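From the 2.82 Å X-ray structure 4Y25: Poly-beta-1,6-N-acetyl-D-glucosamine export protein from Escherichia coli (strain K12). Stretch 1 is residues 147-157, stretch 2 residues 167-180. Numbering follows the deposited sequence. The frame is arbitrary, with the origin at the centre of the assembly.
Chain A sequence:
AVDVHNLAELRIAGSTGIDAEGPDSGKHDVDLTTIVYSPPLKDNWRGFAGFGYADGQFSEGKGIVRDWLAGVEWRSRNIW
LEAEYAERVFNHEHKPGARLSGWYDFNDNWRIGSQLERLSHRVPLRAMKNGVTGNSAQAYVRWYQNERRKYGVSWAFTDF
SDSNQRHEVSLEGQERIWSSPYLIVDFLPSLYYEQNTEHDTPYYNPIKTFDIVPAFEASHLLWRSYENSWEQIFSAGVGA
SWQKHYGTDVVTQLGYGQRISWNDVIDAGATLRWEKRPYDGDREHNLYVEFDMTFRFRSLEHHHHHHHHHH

Stretch 1 (147-157) ERRKYGVSWAF
Stretch 2 167-180: HEVSLEGQERIWSS

Residues 149-157 and 167-179 form two neighbouring antiparallel β-strands, their N-to-C directions 171° apart and their axes 4.5 Å apart at closest approach. The register pairs Arg149 with Glu175, Tyr151 with Gly173, Val153 with Leu171, Trp155 with Val169 and Phe157 with His167 at non-hydrogen-bonded positions, where the CA-CA distances run from 4.0 Å (Trp155 CA to Val169 CA) to 4.8 Å (Arg149 CA to Glu175 CA). Between them lie the hydrogen-bonded pairs Lys150-Gln174, Gly152-Glu172, Ser154-Ser170 and Ala156-Glu168, with CA atoms 4.8 to 5.0 Å apart. Phi and psi are extended throughout the paired region, for example -101/134 at Val153 and -157/158 at Trp155; Arg148, at -126/34, precedes the strand.

Each hydrogen-bonded pair closes a two-bond ring. Gly152 N donates to Glu172 O and Glu172 N to Gly152 O, both at 2.8 Å and nearly linear. Ser154 N reaches Ser170 O at 2.9 Å and Ser170 N reaches Ser154 O at 2.7 Å, while Ala156 N to Glu168 O and Glu168 N to Ala156 O are both 2.7 Å. The ladder is less regular toward Lys150: Gln174 N to Lys150 O is short at 2.6 Å, whereas the return bond from Lys150 N to Gln174 O, 3.0 Å, is weak because its angle is only 124°. Beyond this pair, Arg176 N donates to Arg148 O at 3.2 Å. CA-H...O contacts supplement the ladder, among them Leu171 CA to Gly152 O at 3.3 Å.

Side chains alternate between the two faces. On the face carrying Arg149, Tyr151, Val153, Trp155 and Phe157, Arg149 (chi1 t, chi2 t) and Glu175 (t, t) extend so that their ends converge in a salt bridge, Arg149 NH2 to Glu175 OE1 at 2.7 Å. The carboxylate oxygen lies over a face of the guanidinium, so the attraction is between charges without a directed N-H. Arg149 NE also makes a very short hydrogen bond, 2.4 Å, to Tyr151 OH. The Tyr151 ring (chi1 m, chi2 -80°) lies beside Gly173, with CD1 4.0 Å from Gly173 CA; a CB on Gly173 would sit tightly, 3.4 Å from Tyr151 CD1.

Farther along this face, Val153 CG2 (chi1 t) meets Leu171 CD1 (t, p) at 3.8 Å, and Trp155 CB meets Val169 CG2 (chi1 t) at the same distance. Trp155 adopts chi1 p with chi2 92°, which carries its indole away from stretch 2. Phe157 (m, -89°) and His167 (chi1 -38°, chi2 83°) meet rim to rim, with Phe157 CD1 3.2 Å from His167 CD2, centroids 5.7 Å apart and planes at 74°.

On the other face, Ser154 (t) and Ser170 (p) bring Ser154 CB within 3.2 Å of Ser170 OG. Lys150 (m, t) and Gln174 (t, t) approach through Lys150 CB and Gln174 CB, 4.0 Å apart, but the lysine end leads away. Near the Arg148 end, Arg148 CD packs 3.5 Å from Arg176 CG.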

ATOM      1  N   GLU A 147      13.938 -13.217 -15.749  1.00150.27           N
ATOM      2  CA  GLU A 147      12.970 -13.867 -14.876  1.00155.80           C
ATOM      3  C   GLU A 147      13.418 -13.561 -13.452  1.00157.42           C
ATOM      4  O   GLU A 147      12.776 -13.940 -12.474  1.00155.98           O
ATOM      5  CB  GLU A 147      12.881 -15.379 -15.129  1.00160.47           C
ATOM      6  CG  GLU A 147      11.774 -16.072 -14.328  1.00163.93           C
ATOM      7  CD  GLU A 147      11.674 -17.565 -14.581  1.00167.09           C
ATOM      8  OE1 GLU A 147      12.468 -18.098 -15.383  1.00173.59           O
ATOM      9  OE2 GLU A 147      10.800 -18.209 -13.962  1.00159.29           O
ATOM     10  N   ARG A 148      14.536 -12.854 -13.349  1.00148.52           N
ATOM     11  CA  ARG A 148      15.113 -12.522 -12.055  1.00136.08           C
ATOM     12  C   ARG A 148      15.319 -11.026 -11.964  1.00128.92           C
ATOM     13  O   ARG A 148      16.277 -10.555 -11.351  1.00128.96           O
ATOM     14  CB  ARG A 148      16.432 -13.258 -11.852  1.00142.45           C
ATOM     15  CG  ARG A 148      16.281 -14.763 -11.869  1.00153.25           C
ATOM     16  CD  ARG A 148      15.551 -15.242 -10.626  1.00160.99           C
ATOM     17  NE  ARG A 148      15.455 -16.697 -10.568  1.00169.43           N
ATOM     18  CZ  ARG A 148      14.417 -17.398 -11.012  1.00174.23           C
ATOM     19  NH1 ARG A 148      13.371 -16.779 -11.540  1.00183.16           N
ATOM     20  NH2 ARG A 148      14.420 -18.722 -10.917  1.00167.65           N
ATOM     21  N   ARG A 149      14.415 -10.278 -12.589  1.00130.12           N
ATOM     22  CA  ARG A 149      14.629  -8.843 -12.747  1.00112.64           C
ATOM     23  C   ARG A 149      13.495  -7.969 -13.208  1.00101.73           C
ATOM     24  O   ARG A 149      12.947  -8.129 -14.295  1.00 96.60           O
ATOM     25  CB  ARG A 149      15.742  -8.576 -13.713  1.00105.60           C
ATOM     26  CG  ARG A 149      16.248  -7.239 -13.398  1.00113.85           C
ATOM     27  CD  ARG A 149      17.591  -7.130 -13.803  1.00134.76           C
ATOM     28  NE  ARG A 149      18.167  -6.032 -13.087  1.00157.97           N
ATOM     29  CZ  ARG A 149      19.462  -5.955 -12.932  1.00163.19           C
ATOM     30  NH1 ARG A 149      20.184  -6.913 -13.488  1.00157.15           N
ATOM     31  NH2 ARG A 149      20.014  -4.955 -12.259  1.00171.72           N
ATOM     32  N   LYS A 150      13.194  -6.980 -12.381  1.00100.30           N
ATOM     33  CA  LYS A 150      11.896  -6.349 -12.425  1.00 80.00           C
ATOM     34  C   LYS A 150      11.944  -4.860 -12.009  1.00 83.32           C
ATOM     35  O   LYS A 150      12.521  -4.512 -10.980  1.00 93.60           O
ATOM     36  CB  LYS A 150      10.966  -7.199 -11.548  1.00 91.71           C
ATOM     37  CG  LYS A 150      10.919  -8.681 -12.011  1.00142.54           C
ATOM     38  CD  LYS A 150      10.418  -9.699 -11.022  1.00142.43           C
ATOM     39  CE  LYS A 150       9.351 -10.583 -11.627  1.00153.34           C
ATOM     40  NZ  LYS A 150       9.968 -11.407 -12.718  1.00157.43           N
ATOM     41  N   TYR A 151      11.397  -3.978 -12.847  1.00100.28           N
ATOM     42  CA  TYR A 151      11.448  -2.529 -12.592  1.00103.08           C
ATOM     43  C   TYR A 151      10.058  -1.910 -12.663  1.00 96.61           C
ATOM     44  O   TYR A 151       9.243  -2.289 -13.502  1.00 97.09           O
ATOM     45  CB  TYR A 151      12.386  -1.815 -13.581  1.00102.68           C
ATOM     46  CG  TYR A 151      13.816  -2.283 -13.483  1.00127.02           C
ATOM     47  CD1 TYR A 151      14.664  -1.801 -12.490  1.00133.72           C
ATOM     48  CD2 TYR A 151      14.312  -3.228 -14.368  1.00135.70           C
ATOM     49  CE1 TYR A 151      15.969  -2.245 -12.393  1.00142.96           C
ATOM     50  CE2 TYR A 151      15.612  -3.676 -14.278  1.00146.47           C
ATOM     51  CZ  TYR A 151      16.437  -3.181 -13.290  1.00156.43           C
ATOM     52  OH  TYR A 151      17.732  -3.626 -13.203  1.00171.87           O
ATOM     53  N   GLY A 152       9.789  -0.962 -11.772  1.00 85.13           N
ATOM     54  CA  GLY A 152       8.461  -0.391 -11.663  1.00 91.64           C
ATOM     55  C   GLY A 152       8.433   1.121 -11.591  1.00101.88           C
ATOM     56  O   GLY A 152       8.924   1.720 -10.635  1.00115.20           O
ATOM     57  N   VAL A 153       7.845   1.739 -12.606  1.00102.87           N
ATOM     58  CA  VAL A 153       7.677   3.184 -12.614  1.00101.01           C
ATOM     59  C   VAL A 153       6.248   3.538 -12.231  1.00 97.74           C
ATOM     60  O   VAL A 153       5.297   2.942 -12.733  1.00 86.87           O
ATOM     61  CB  VAL A 153       8.001   3.793 -13.986  1.00 95.70           C
ATOM     62  CG1 VAL A 153       8.286   5.278 -13.840  1.00 92.46           C
ATOM     63  CG2 VAL A 153       9.188   3.079 -14.615  1.00 89.01           C
ATOM     64  N   SER A 154       6.102   4.506 -11.336  1.00 99.98           N
ATOM     65  CA  SER A 154       4.787   4.903 -10.857  1.00 92.49           C
ATOM     66  C   SER A 154       4.748   6.386 -10.536  1.00100.22           C
ATOM     67  O   SER A 154       5.760   6.980 -10.164  1.00116.43           O
ATOM     68  CB  SER A 154       4.399   4.093  -9.621  1.00 92.13           C
ATOM     69  OG  SER A 154       3.214   4.598  -9.036  1.00109.70           O
ATOM     70  N   TRP A 155       3.572   6.983 -10.686  1.00104.46           N
ATOM     71  CA  TRP A 155       3.378   8.379 -10.332  1.00111.23           C
ATOM     72  C   TRP A 155       1.909   8.655 -10.050  1.00 95.88           C
ATOM     73  O   TRP A 155       1.032   7.923 -10.508  1.00106.01           O
ATOM     74  CB  TRP A 155       3.885   9.301 -11.441  1.00115.34           C
ATOM     75  CG  TRP A 155       3.190   9.094 -12.737  1.00126.98           C
ATOM     76  CD1 TRP A 155       2.081   9.747 -13.185  1.00144.61           C
ATOM     77  CD2 TRP A 155       3.551   8.164 -13.764  1.00133.57           C
ATOM     78  NE1 TRP A 155       1.727   9.282 -14.428  1.00158.13           N
ATOM     79  CE2 TRP A 155       2.615   8.309 -14.805  1.00153.49           C
ATOM     80  CE3 TRP A 155       4.574   7.222 -13.902  1.00132.14           C
ATOM     81  CZ2 TRP A 155       2.673   7.549 -15.971  1.00153.87           C
ATOM     82  CZ3 TRP A 155       4.630   6.468 -15.059  1.00129.12           C
ATOM     83  CH2 TRP A 155       3.685   6.636 -16.078  1.00140.52           C
ATOM     84  N   ALA A 156       1.651   9.713  -9.291  1.00 81.81           N
ATOM     85  CA  ALA A 156       0.291  10.057  -8.905  1.00 82.71           C
ATOM     86  C   ALA A 156       0.134  11.556  -8.707  1.00 98.72           C
ATOM     87  O   ALA A 156       1.013  12.219  -8.158  1.00108.48           O
ATOM     88  CB  ALA A 156      -0.099   9.317  -7.639  1.00 62.57           C
ATOM     89  N   PHE A 157      -0.997  12.083  -9.163  1.00 97.51           N
ATOM     90  CA  PHE A 157      -1.331  13.484  -8.957  1.00104.65           C
ATOM     91  C   PHE A 157      -2.546  13.565  -8.034  1.00 90.66           C
ATOM     92  O   PHE A 157      -3.488  12.786  -8.175  1.00 82.56           O
ATOM     93  CB  PHE A 157      -1.602  14.184 -10.296  1.00110.15           C
ATOM     94  CG  PHE A 157      -0.564  13.901 -11.355  1.00116.11           C
ATOM     95  CD1 PHE A 157       0.567  14.695 -11.469  1.00124.77           C
ATOM     96  CD2 PHE A 157      -0.724  12.848 -12.244  1.00125.78           C
ATOM     97  CE1 PHE A 157       1.522  14.442 -12.442  1.00131.41           C
ATOM     98  CE2 PHE A 157       0.227  12.589 -13.220  1.00130.82           C
ATOM     99  CZ  PHE A 157       1.351  13.388 -13.317  1.00133.86           C
ATOM    100  N   HIS A 167       2.038  16.075  -6.534  1.00 99.61           N
ATOM    101  CA  HIS A 167       2.480  15.178  -7.592  1.00106.95           C
ATOM    102  C   HIS A 167       3.562  14.253  -7.051  1.00101.53           C
ATOM    103  O   HIS A 167       4.680  14.683  -6.778  1.00113.85           O
ATOM    104  CB  HIS A 167       2.999  15.960  -8.803  1.00121.49           C
ATOM    105  CG  HIS A 167       2.228  17.210  -9.095  1.00140.31           C
ATOM    106  ND1 HIS A 167       2.470  18.402  -8.447  1.00156.43           N
ATOM    107  CD2 HIS A 167       1.218  17.455  -9.964  1.00140.32           C
ATOM    108  CE1 HIS A 167       1.646  19.327  -8.905  1.00161.48           C
ATOM    109  NE2 HIS A 167       0.874  18.777  -9.827  1.00156.22           N
ATOM    110  N   GLU A 168       3.217  12.982  -6.879  1.00 91.36           N
ATOM    111  CA  GLU A 168       4.168  11.996  -6.387  1.00 86.42           C
ATOM    112  C   GLU A 168       4.688  11.135  -7.530  1.00 94.48           C
ATOM    113  O   GLU A 168       3.958  10.844  -8.476  1.00 78.27           O
ATOM    114  CB  GLU A 168       3.526  11.115  -5.315  1.00 83.26           C
ATOM    115  CG  GLU A 168       3.067  11.871  -4.083  1.00 99.34           C
ATOM    116  CD  GLU A 168       2.376  10.973  -3.075  1.00115.90           C
ATOM    117  OE1 GLU A 168       3.076  10.206  -2.381  1.00116.83           O
ATOM    118  OE2 GLU A 168       1.136  11.035  -2.973  1.00125.34           O
ATOM    119  N   VAL A 169       5.957  10.745  -7.449  1.00 99.65           N
ATOM    120  CA  VAL A 169       6.550   9.827  -8.418  1.00 90.67           C
ATOM    121  C   VAL A 169       7.421   8.809  -7.689  1.00 86.02           C
ATOM    122  O   VAL A 169       8.167   9.164  -6.776  1.00 83.51           O
ATOM    123  CB  VAL A 169       7.410  10.560  -9.476  1.00 92.05           C
ATOM    124  CG1 VAL A 169       7.971   9.570 -10.485  1.00 94.00           C
ATOM    125  CG2 VAL A 169       6.606  11.635 -10.187  1.00 97.00           C
ATOM    126  N   SER A 170       7.321   7.546  -8.086  1.00 86.18           N
ATOM    127  CA  SER A 170       8.145   6.503  -7.488  1.00 84.89           C
ATOM    128  C   SER A 170       8.768   5.622  -8.561  1.00 90.12           C
ATOM    129  O   SER A 170       8.206   5.443  -9.640  1.00 93.12           O
ATOM    130  CB  SER A 170       7.324   5.650  -6.520  1.00 80.36           C
ATOM    131  OG  SER A 170       6.281   4.974  -7.197  1.00105.23           O
ATOM    132  N   LEU A 171       9.942   5.081  -8.259  1.00107.53           N
ATOM    133  CA  LEU A 171      10.614   4.158  -9.161  1.00106.45           C
ATOM    134  C   LEU A 171      11.251   3.031  -8.364  1.00 95.07           C
ATOM    135  O   LEU A 171      12.181   3.252  -7.591  1.00 96.35           O
ATOM    136  CB  LEU A 171      11.665   4.884 -10.000  1.00104.17           C
ATOM    137  CG  LEU A 171      12.551   3.993 -10.873  1.00110.56           C
ATOM    138  CD1 LEU A 171      11.709   3.136 -11.810  1.00120.30           C
ATOM    139  CD2 LEU A 171      13.542   4.835 -11.660  1.00 94.99           C
ATOM    140  N   GLU A 172      10.739   1.821  -8.551  1.00 96.92           N
ATOM    141  CA  GLU A 172      11.221   0.670  -7.802  1.00 89.49           C
ATOM    142  C   GLU A 172      11.928  -0.336  -8.699  1.00 88.85           C
ATOM    143  O   GLU A 172      11.754  -0.337  -9.918  1.00103.58           O
ATOM    144  CB  GLU A 172      10.064  -0.011  -7.067  1.00 95.34           C
ATOM    145  CG  GLU A 172       9.462   0.824  -5.950  1.00112.05           C
ATOM    146  CD  GLU A 172       8.550   0.017  -5.044  1.00136.54           C
ATOM    147  OE1 GLU A 172       8.673  -1.226  -5.028  1.00134.97           O
ATOM    148  OE2 GLU A 172       7.712   0.628  -4.349  1.00149.86           O
ATOM    149  N   GLY A 173      12.736  -1.187  -8.077  1.00 92.21           N
ATOM    150  CA  GLY A 173      13.393  -2.278  -8.766  1.00 73.10           C
ATOM    151  C   GLY A 173      13.344  -3.531  -7.911  1.00 76.82           C
ATOM    152  O   GLY A 173      13.249  -3.452  -6.686  1.00 77.83           O
ATOM    153  N   GLN A 174      13.397  -4.689  -8.555  1.00 77.27           N
ATOM    154  CA  GLN A 174      13.419  -5.955  -7.839  1.00 86.46           C
ATOM    155  C   GLN A 174      14.391  -6.908  -8.515  1.00 97.69           C
ATOM    156  O   GLN A 174      14.071  -7.522  -9.533  1.00108.91           O
ATOM    157  CB  GLN A 174      12.016  -6.569  -7.769  1.00 94.01           C
ATOM    158  CG  GLN A 174      11.944  -7.860  -6.961  1.00 95.93           C
ATOM    159  CD  GLN A 174      10.521  -8.245  -6.598  1.00 94.22           C
ATOM    160  OE1 GLN A 174       9.565  -7.580  -6.995  1.00113.81           O
ATOM    161  NE2 GLN A 174      10.377  -9.320  -5.830  1.00 87.04           N
ATOM    162  N   GLU A 175      15.587  -7.019  -7.949  1.00 91.36           N
ATOM    163  CA  GLU A 175      16.609  -7.896  -8.499  1.00101.46           C
ATOM    164  C   GLU A 175      16.865  -9.092  -7.589  1.00 97.59           C
ATOM    165  O   GLU A 175      17.165  -8.931  -6.405  1.00 91.82           O
ATOM    166  CB  GLU A 175      17.905  -7.123  -8.730  1.00123.65           C
ATOM    167  CG  GLU A 175      19.047  -7.972  -9.252  1.00136.04           C
ATOM    168  CD  GLU A 175      20.242  -7.136  -9.642  1.00135.79           C
ATOM    169  OE1 GLU A 175      20.099  -5.897  -9.678  1.00133.34           O
ATOM    170  OE2 GLU A 175      21.320  -7.712  -9.905  1.00134.63           O
ATOM    171  N   ARG A 176      16.742 -10.288  -8.157  1.00 84.01           N
ATOM    172  CA  ARG A 176      16.933 -11.528  -7.415  1.00 79.54           C
ATOM    173  C   ARG A 176      18.419 -11.852  -7.288  1.00 75.84           C
ATOM    174  O   ARG A 176      19.095 -12.115  -8.281  1.00 91.00           O
ATOM    175  CB  ARG A 176      16.184 -12.673  -8.104  1.00 86.33           C
ATOM    176  CG  ARG A 176      16.318 -14.032  -7.430  1.00 87.01           C
ATOM    177  CD  ARG A 176      15.597 -14.085  -6.093  1.00 90.93           C
ATOM    178  NE  ARG A 176      14.193 -13.687  -6.186  1.00105.19           N
ATOM    179  CZ  ARG A 176      13.180 -14.529  -6.369  1.00116.84           C
ATOM    180  NH1 ARG A 176      13.404 -15.833  -6.493  1.00 89.70           N
ATOM    181  NH2 ARG A 176      11.938 -14.065  -6.432  1.00118.36           N
ATOM    182  N   ILE A 177      18.918 -11.829  -6.056  1.00 79.02           N
ATOM    183  CA  ILE A 177      20.344 -12.006  -5.789  1.00 87.13           C
ATOM    184  C   ILE A 177      20.682 -13.472  -5.555  1.00 72.04           C
ATOM    185  O   ILE A 177      21.761 -13.942  -5.919  1.00 85.52           O
ATOM    186  CB  ILE A 177      20.785 -11.174  -4.558  1.00 99.39           C
ATOM    187  CG1 ILE A 177      20.427  -9.704  -4.762  1.00 96.71           C
ATOM    188  CG2 ILE A 177      22.275 -11.331  -4.283  1.00 82.81           C
ATOM    189  CD1 ILE A 177      20.935  -9.136  -6.070  1.00 78.37           C
ATOM    190  N   TRP A 178      19.743 -14.192  -4.957  1.00 64.24           N
ATOM    191  CA  TRP A 178      19.971 -15.572  -4.558  1.00 75.94           C
ATOM    192  C   TRP A 178      18.644 -16.305  -4.437  1.00 85.56           C
ATOM    193  O   TRP A 178      17.751 -15.853  -3.726  1.00 71.33           O
ATOM    194  CB  TRP A 178      20.732 -15.614  -3.234  1.00 71.84           C
ATOM    195  CG  TRP A 178      20.923 -16.981  -2.668  1.00 80.11           C
ATOM    196  CD1 TRP A 178      20.042 -17.679  -1.891  1.00 83.43           C
ATOM    197  CD2 TRP A 178      22.081 -17.811  -2.809  1.00 83.05           C
ATOM    198  NE1 TRP A 178      20.577 -18.897  -1.550  1.00 86.44           N
ATOM    199  CE2 TRP A 178      21.827 -19.005  -2.101  1.00 83.73           C
ATOM    200  CE3 TRP A 178      23.303 -17.668  -3.473  1.00 73.53           C
ATOM    201  CZ2 TRP A 178      22.750 -20.046  -2.036  1.00 72.70           C
ATOM    202  CZ3 TRP A 178      24.218 -18.701  -3.407  1.00 92.93           C
ATOM    203  CH2 TRP A 178      23.937 -19.875  -2.694  1.00 92.20           C
ATOM    204  N   SER A 179      18.512 -17.430  -5.137  1.00105.07           N
ATOM    205  CA  SER A 179      17.274 -18.203  -5.100  1.00 97.94           C
ATOM    206  C   SER A 179      17.532 -19.665  -4.743  1.00 93.55           C
ATOM    207  O   SER A 179      17.929 -20.466  -5.588  1.00102.86           O
ATOM    208  CB  SER A 179      16.545 -18.108  -6.440  1.00 98.74           C
ATOM    209  OG  SER A 179      15.216 -18.587  -6.325  1.00113.44           O
ATOM    210  N   SER A 180      17.296 -20.000  -3.480  1.00 99.20           N
ATOM    211  CA  SER A 180      17.530 -21.343  -2.969  1.00101.18           C
ATOM    212  C   SER A 180      16.206 -22.052  -2.713  1.00124.46           C
ATOM    213  O   SER A 180      15.162 -21.403  -2.630  1.00111.48           O
ATOM    214  CB  SER A 180      18.356 -21.281  -1.680  1.00 99.16           C
ATOM    215  OG  SER A 180      19.011 -22.507  -1.418  1.00103.27           O
TER